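Local coordinates for CurM Sulfotransferase (Moorea producta, PDB 4GBM), which probably transfers a sulfo group from the donor PAPS to an intermediate of curacin biosynthesis, as the sulfotransferase domain of a polyketide synthase, at residues K158-I170 with T299-P311. The protein carries 2 engineered substitutions. Numbering follows the deposited sequence.
Sequences KYIYLVRHPYSVI and TQRIASQLSYELP. With A3P (adenosine-3'-5'-diphosphate), chain G.
Y308 lies flat over the turn that joins strand 158-163 to helix 166-175: CA of H165 sits 3.7 Å from the centroid of the Y308 ring, a CH-pi contact only 10° off the ring normal. Beyond the ring, OH of Y308 comes within 3.6 Å of V163 CG2 and bonds to E222, whose carboxylate also takes the backbone N-H of H165. Replacing Y308 by an alanine is likely to uncover the H165 backbone and leave E222 without its phenol partner. The H165 imidazole, CG anti to the backbone N (chi1 -165°), works at both nitrogens in its own plane. ND1 caps the helix by accepting from Y167 N (3.0 Å), while NE2 donates an almost straight 2.7 Å bond to E309 O. R164, its CB pointing away from 299-311, donates from NH1 to A3P O2' (3.0 Å). Farther back along the strand, L306 CD2 rests 3.7 Å from OH of Y161, which itself bonds to N201. Toward solvent the fit thins to the chain's last modelled residues: Y167 OH donates to P311 O (2.9 Å), which lies in the Y167 ring plane at its edge, while P311 CD stands 3.8 Å from Y167 CE2. Leaving helix 297-305 through a Schellman motif at S307, the tail packs where strand 158-163, between 35-39 and 216-220, ends and helix 166-175 starts; helix 189-208 adjoins both segments, W197 meeting P166 and Q202 meeting I302.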
loop_
_atom_site.group_PDB
_atom_site.type_symbol
_atom_site.label_atom_id
_atom_site.label_comp_id
_atom_site.label_asym_id
_atom_site.label_seq_id
_atom_site.Cartn_x
_atom_site.Cartn_y
_atom_site.Cartn_z
ATOM N N LYS A 158 2.465 3.391 13.302
ATOM C CA LYS A 158 3.560 3.989 12.556
ATOM C C LYS A 158 3.209 4.044 11.077
ATOM O O LYS A 158 2.533 3.154 10.552
ATOM C CB LYS A 158 4.852 3.203 12.771
ATOM C CG LYS A 158 5.498 3.468 14.122
ATOM C CD LYS A 158 6.828 2.740 14.239
ATOM C CE LYS A 158 7.512 3.047 15.562
ATOM N NZ LYS A 158 6.745 2.538 16.734
ATOM N N TYR A 159 3.666 5.104 10.426
ATOM C CA TYR A 159 3.363 5.357 9.024
ATOM C C TYR A 159 4.614 5.418 8.185
ATOM O O TYR A 159 5.519 6.212 8.454
ATOM C CB TYR A 159 2.595 6.671 8.901
ATOM C CG TYR A 159 1.246 6.578 9.538
ATOM C CD1 TYR A 159 0.144 6.157 8.802
ATOM C CD2 TYR A 159 1.064 6.893 10.885
ATOM C CE1 TYR A 159 -1.107 6.053 9.385
ATOM C CE2 TYR A 159 -0.185 6.790 11.481
ATOM C CZ TYR A 159 -1.266 6.379 10.721
ATOM O OH TYR A 159 -2.500 6.279 11.297
ATOM N N ILE A 160 4.663 4.552 7.176
ATOM C CA ILE A 160 5.710 4.601 6.168
ATOM C C ILE A 160 5.153 5.356 4.969
ATOM O O ILE A 160 4.190 4.901 4.345
ATOM C CB ILE A 160 6.127 3.186 5.730
ATOM C CG1 ILE A 160 6.607 2.360 6.926
ATOM C CG2 ILE A 160 7.208 3.253 4.639
ATOM C CD1 ILE A 160 6.705 0.859 6.608
ATOM N N TYR A 161 5.763 6.499 4.648
ATOM C CA TYR A 161 5.330 7.324 3.528
ATOM C C TYR A 161 6.250 7.041 2.359
ATOM O O TYR A 161 7.414 7.456 2.357
ATOM C CB TYR A 161 5.357 8.805 3.935
ATOM C CG TYR A 161 5.004 9.815 2.854
ATOM C CD1 TYR A 161 4.215 9.472 1.746
ATOM C CD2 TYR A 161 5.438 11.133 2.967
ATOM C CE1 TYR A 161 3.898 10.423 0.772
ATOM C CE2 TYR A 161 5.126 12.090 2.007
ATOM C CZ TYR A 161 4.351 11.730 0.918
ATOM O OH TYR A 161 4.069 12.677 -0.025
ATOM N N LEU A 162 5.725 6.291 1.393
ATOM C CA LEU A 162 6.471 5.894 0.199
ATOM C C LEU A 162 6.152 6.857 -0.940
ATOM O O LEU A 162 4.985 7.053 -1.280
ATOM C CB LEU A 162 6.109 4.454 -0.180
ATOM C CG LEU A 162 6.709 3.882 -1.465
ATOM C CD1 LEU A 162 8.240 3.798 -1.414
ATOM C CD2 LEU A 162 6.101 2.515 -1.732
ATOM N N VAL A 163 7.198 7.464 -1.498
ATOM C CA VAL A 163 7.063 8.438 -2.584
ATOM C C VAL A 163 7.848 8.002 -3.820
ATOM O O VAL A 163 8.877 7.336 -3.705
ATOM C CB VAL A 163 7.500 9.876 -2.160
ATOM C CG1 VAL A 163 6.623 10.413 -1.049
ATOM C CG2 VAL A 163 8.964 9.928 -1.740
ATOM N N ARG A 164 7.336 8.362 -4.995
ATOM C CA ARG A 164 8.034 8.123 -6.257
ATOM C C ARG A 164 7.912 9.367 -7.132
ATOM O O ARG A 164 6.946 10.114 -7.015
ATOM C CB ARG A 164 7.470 6.883 -6.962
ATOM C CG ARG A 164 8.271 6.481 -8.198
ATOM C CD ARG A 164 7.752 5.206 -8.797
ATOM N NE ARG A 164 8.619 4.769 -9.888
ATOM C CZ ARG A 164 8.345 3.741 -10.682
ATOM N NH1 ARG A 164 7.204 3.079 -10.534
ATOM N NH2 ARG A 164 9.202 3.386 -11.633
ATOM N N HIS A 165 8.901 9.587 -7.999
ATOM C CA HIS A 165 8.910 10.742 -8.878
ATOM C C HIS A 165 7.597 10.822 -9.661
ATOM O O HIS A 165 7.123 9.807 -10.180
ATOM C CB HIS A 165 10.081 10.638 -9.854
ATOM C CG HIS A 165 10.398 11.921 -10.556
ATOM N ND1 HIS A 165 9.620 12.430 -11.579
ATOM C CD2 HIS A 165 11.420 12.793 -10.390
ATOM C CE1 HIS A 165 10.142 13.569 -11.997
ATOM N NE2 HIS A 165 11.237 13.809 -11.296
ATOM N N PRO A 166 7.015 12.025 -9.763
ATOM C CA PRO A 166 5.731 12.135 -10.461
ATOM C C PRO A 166 5.766 11.677 -11.932
ATOM O O PRO A 166 4.775 11.130 -12.418
ATOM C CB PRO A 166 5.399 13.638 -10.359
ATOM C CG PRO A 166 6.728 14.302 -10.115
ATOM C CD PRO A 166 7.477 13.330 -9.252
ATOM N N TYR A 167 6.878 11.890 -12.636
ATOM C CA TYR A 167 6.952 11.469 -14.047
ATOM C C TYR A 167 6.781 9.955 -14.152
ATOM O O TYR A 167 6.072 9.455 -15.033
ATOM C CB TYR A 167 8.289 11.850 -14.680
ATOM C CG TYR A 167 8.529 13.310 -14.989
ATOM C CD1 TYR A 167 7.656 14.321 -14.560
ATOM C CD2 TYR A 167 9.676 13.684 -15.691
ATOM C CE1 TYR A 167 7.921 15.663 -14.845
ATOM C CE2 TYR A 167 9.948 15.017 -15.974
ATOM C CZ TYR A 167 9.067 15.997 -15.551
ATOM O OH TYR A 167 9.342 17.311 -15.837
ATOM N N SER A 168 7.435 9.228 -13.246
ATOM C CA SER A 168 7.395 7.769 -13.245
ATOM C C SER A 168 5.994 7.269 -12.922
ATOM O O SER A 168 5.493 6.342 -13.569
ATOM C CB SER A 168 8.402 7.215 -12.238
ATOM O OG SER A 168 9.708 7.686 -12.520
ATOM N N VAL A 169 5.367 7.878 -11.916
ATOM C CA VAL A 169 4.019 7.486 -11.525
ATOM C C VAL A 169 3.029 7.771 -12.649
ATOM O O VAL A 169 2.196 6.928 -12.965
ATOM C CB VAL A 169 3.585 8.182 -10.224
ATOM C CG1 VAL A 169 2.087 7.976 -9.964
ATOM C CG2 VAL A 169 4.399 7.630 -9.053
ATOM N N ILE A 170 3.150 8.944 -13.267
ATOM C CA ILE A 170 2.224 9.334 -14.336
ATOM C C ILE A 170 2.335 8.400 -15.547
ATOM O O ILE A 170 1.316 7.911 -16.051
ATOM C CB ILE A 170 2.390 10.815 -14.728
ATOM C CG1 ILE A 170 1.888 11.703 -13.588
ATOM C CG2 ILE A 170 1.598 11.130 -16.006
ATOM C CD1 ILE A 170 2.393 13.141 -13.661
ATOM N N THR A 299 1.322 20.936 -8.883
ATOM C CA THR A 299 2.026 19.663 -8.852
ATOM C C THR A 299 3.529 19.891 -8.695
ATOM O O THR A 299 4.195 19.176 -7.934
ATOM C CB THR A 299 1.748 18.865 -10.130
ATOM O OG1 THR A 299 0.333 18.808 -10.345
ATOM C CG2 THR A 299 2.313 17.442 -10.020
ATOM N N GLN A 300 4.054 20.889 -9.404
ATOM C CA GLN A 300 5.473 21.239 -9.300
ATOM C C GLN A 300 5.848 21.634 -7.871
ATOM O O GLN A 300 6.935 21.298 -7.396
ATOM C CB GLN A 300 5.847 22.354 -10.266
ATOM C CG GLN A 300 5.678 21.983 -11.722
ATOM C CD GLN A 300 6.366 22.950 -12.659
ATOM O OE1 GLN A 300 7.257 23.702 -12.256
ATOM N NE2 GLN A 300 5.973 22.922 -13.927
ATOM N N ARG A 301 4.944 22.322 -7.174
ATOM C CA ARG A 301 5.224 22.717 -5.787
ATOM C C ARG A 301 5.309 21.509 -4.849
ATOM O O ARG A 301 6.168 21.469 -3.962
ATOM C CB ARG A 301 4.219 23.761 -5.286
ATOM C CG ARG A 301 4.328 25.070 -6.044
ATOM C CD ARG A 301 3.477 26.178 -5.460
ATOM N NE ARG A 301 3.362 27.263 -6.433
ATOM C CZ ARG A 301 2.298 27.478 -7.203
ATOM N NH1 ARG A 301 2.315 28.481 -8.076
ATOM N NH2 ARG A 301 1.219 26.702 -7.098
ATOM N N ILE A 302 4.435 20.526 -5.062
ATOM C CA ILE A 302 4.487 19.267 -4.307
ATOM C C ILE A 302 5.801 18.542 -4.589
ATOM O O ILE A 302 6.466 18.060 -3.660
ATOM C CB ILE A 302 3.261 18.352 -4.610
ATOM C CG1 ILE A 302 1.960 19.050 -4.204
ATOM C CG2 ILE A 302 3.367 17.021 -3.856
ATOM C CD1 ILE A 302 0.710 18.379 -4.768
ATOM N N ALA A 303 6.186 18.489 -5.865
ATOM C CA ALA A 303 7.448 17.852 -6.258
ATOM C C ALA A 303 8.634 18.520 -5.568
ATOM O O ALA A 303 9.553 17.837 -5.110
ATOM C CB ALA A 303 7.614 17.871 -7.779
ATOM N N SER A 304 8.596 19.851 -5.492
ATOM C CA SER A 304 9.645 20.623 -4.825
ATOM C C SER A 304 9.716 20.288 -3.340
ATOM O O SER A 304 10.811 20.099 -2.786
ATOM C CB SER A 304 9.424 22.123 -5.024
ATOM O OG SER A 304 9.593 22.481 -6.382
ATOM N N GLN A 305 8.553 20.195 -2.696
ATOM C CA GLN A 305 8.516 19.856 -1.272
ATOM C C GLN A 305 9.119 18.481 -1.023
ATOM O O GLN A 305 9.766 18.257 0.006
ATOM C CB GLN A 305 7.103 19.922 -0.690
ATOM C CG GLN A 305 7.123 19.836 0.835
ATOM C CD GLN A 305 5.757 19.861 1.490
ATOM O OE1 GLN A 305 4.761 20.276 0.890
ATOM N NE2 GLN A 305 5.708 19.433 2.748
ATOM N N LEU A 306 8.917 17.578 -1.979
ATOM C CA LEU A 306 9.449 16.220 -1.903
ATOM C C LEU A 306 10.862 16.085 -2.471
ATOM O O LEU A 306 11.380 14.975 -2.564
ATOM C CB LEU A 306 8.505 15.243 -2.610
ATOM C CG LEU A 306 7.118 15.072 -1.985
ATOM C CD1 LEU A 306 6.246 14.179 -2.864
ATOM C CD2 LEU A 306 7.205 14.490 -0.567
ATOM N N SER A 307 11.468 17.209 -2.853
ATOM C CA SER A 307 12.842 17.237 -3.378
ATOM C C SER A 307 13.052 16.470 -4.688
ATOM O O SER A 307 14.142 15.944 -4.928
ATOM C CB SER A 307 13.847 16.750 -2.318
ATOM O OG SER A 307 13.833 17.594 -1.183
ATOM N N TYR A 308 12.024 16.403 -5.531
ATOM C CA TYR A 308 12.177 15.830 -6.865
ATOM C C TYR A 308 12.500 16.905 -7.903
ATOM O O TYR A 308 11.874 17.967 -7.915
ATOM C CB TYR A 308 10.912 15.077 -7.288
ATOM C CG TYR A 308 10.774 13.702 -6.677
ATOM C CD1 TYR A 308 11.718 12.706 -6.934
ATOM C CD2 TYR A 308 9.703 13.395 -5.842
ATOM C CE1 TYR A 308 11.595 11.443 -6.381
ATOM C CE2 TYR A 308 9.571 12.133 -5.283
ATOM C CZ TYR A 308 10.516 11.162 -5.558
ATOM O OH TYR A 308 10.381 9.911 -5.007
ATOM N N GLU A 309 13.471 16.609 -8.766
ATOM C CA GLU A 309 13.866 17.486 -9.868
ATOM C C GLU A 309 12.993 17.229 -11.081
ATOM O O GLU A 309 12.659 16.081 -11.382
ATOM C CB GLU A 309 15.323 17.228 -10.266
ATOM C CG GLU A 309 16.337 17.370 -9.147
ATOM C CD GLU A 309 17.705 16.816 -9.522
ATOM O OE1 GLU A 309 18.032 16.769 -10.732
ATOM O OE2 GLU A 309 18.455 16.423 -8.601
ATOM N N LEU A 310 12.642 18.298 -11.791
ATOM C CA LEU A 310 11.783 18.179 -12.962
ATOM C C LEU A 310 12.524 18.584 -14.238
ATOM O O LEU A 310 12.575 19.766 -14.573
ATOM C CB LEU A 310 10.506 19.012 -12.779
ATOM C CG LEU A 310 9.627 18.679 -11.569
ATOM C CD1 LEU A 310 8.443 19.634 -11.510
ATOM C CD2 LEU A 310 9.149 17.229 -11.595
ATOM N N PRO A 311 13.109 17.603 -14.952
ATOM C CA PRO A 311 13.836 17.935 -16.182
ATOM C C PRO A 311 12.920 18.351 -17.342
ATOM O O PRO A 311 11.691 18.288 -17.222
ATOM C CB PRO A 311 14.594 16.646 -16.518
ATOM C CG PRO A 311 13.925 15.561 -15.761
ATOM C CD PRO A 311 13.236 16.178 -14.582
HETATM P P1 A3P G . 5.125 -0.459 -13.539
HETATM O O1P A3P G . 3.863 0.050 -14.188
HETATM O O2P A3P G . 5.269 -1.959 -13.600
HETATM O O3P A3P G . 6.349 0.311 -13.947
HETATM P P2 A3P G . 2.465 -0.272 -6.837
HETATM O O4P A3P G . 2.485 0.828 -5.823
HETATM O O5P A3P G . 1.293 -0.268 -7.776
HETATM O O6P A3P G . 2.750 -1.624 -6.240
HETATM O "O5'" A3P G . 3.716 0.053 -7.810
HETATM C "C5'" A3P G . 3.857 -0.677 -9.033
HETATM C "C4'" A3P G . 5.222 -0.336 -9.579
HETATM O "O4'" A3P G . 6.216 -0.950 -8.750
HETATM C "C3'" A3P G . 5.468 -0.932 -10.951
HETATM O "O3'" A3P G . 4.893 -0.099 -11.969
HETATM C "C2'" A3P G . 6.991 -0.993 -10.977
HETATM O "O2'" A3P G . 7.544 0.231 -11.470
HETATM C "C1'" A3P G . 7.396 -1.155 -9.516
HETATM N N9 A3P G . 7.900 -2.530 -9.270
HETATM C C8 A3P G . 7.189 -3.676 -9.222
HETATM N N7 A3P G . 7.997 -4.749 -9.006
HETATM C C5 A3P G . 9.256 -4.273 -8.919
HETATM C C6 A3P G . 10.606 -4.843 -8.696
HETATM N N6 A3P G . 10.757 -6.177 -8.510
HETATM N N1 A3P G . 11.658 -3.981 -8.679
HETATM C C2 A3P G . 11.511 -2.647 -8.846
HETATM N N3 A3P G . 10.309 -2.065 -9.046
HETATM C C4 A3P G . 9.186 -2.819 -9.083
#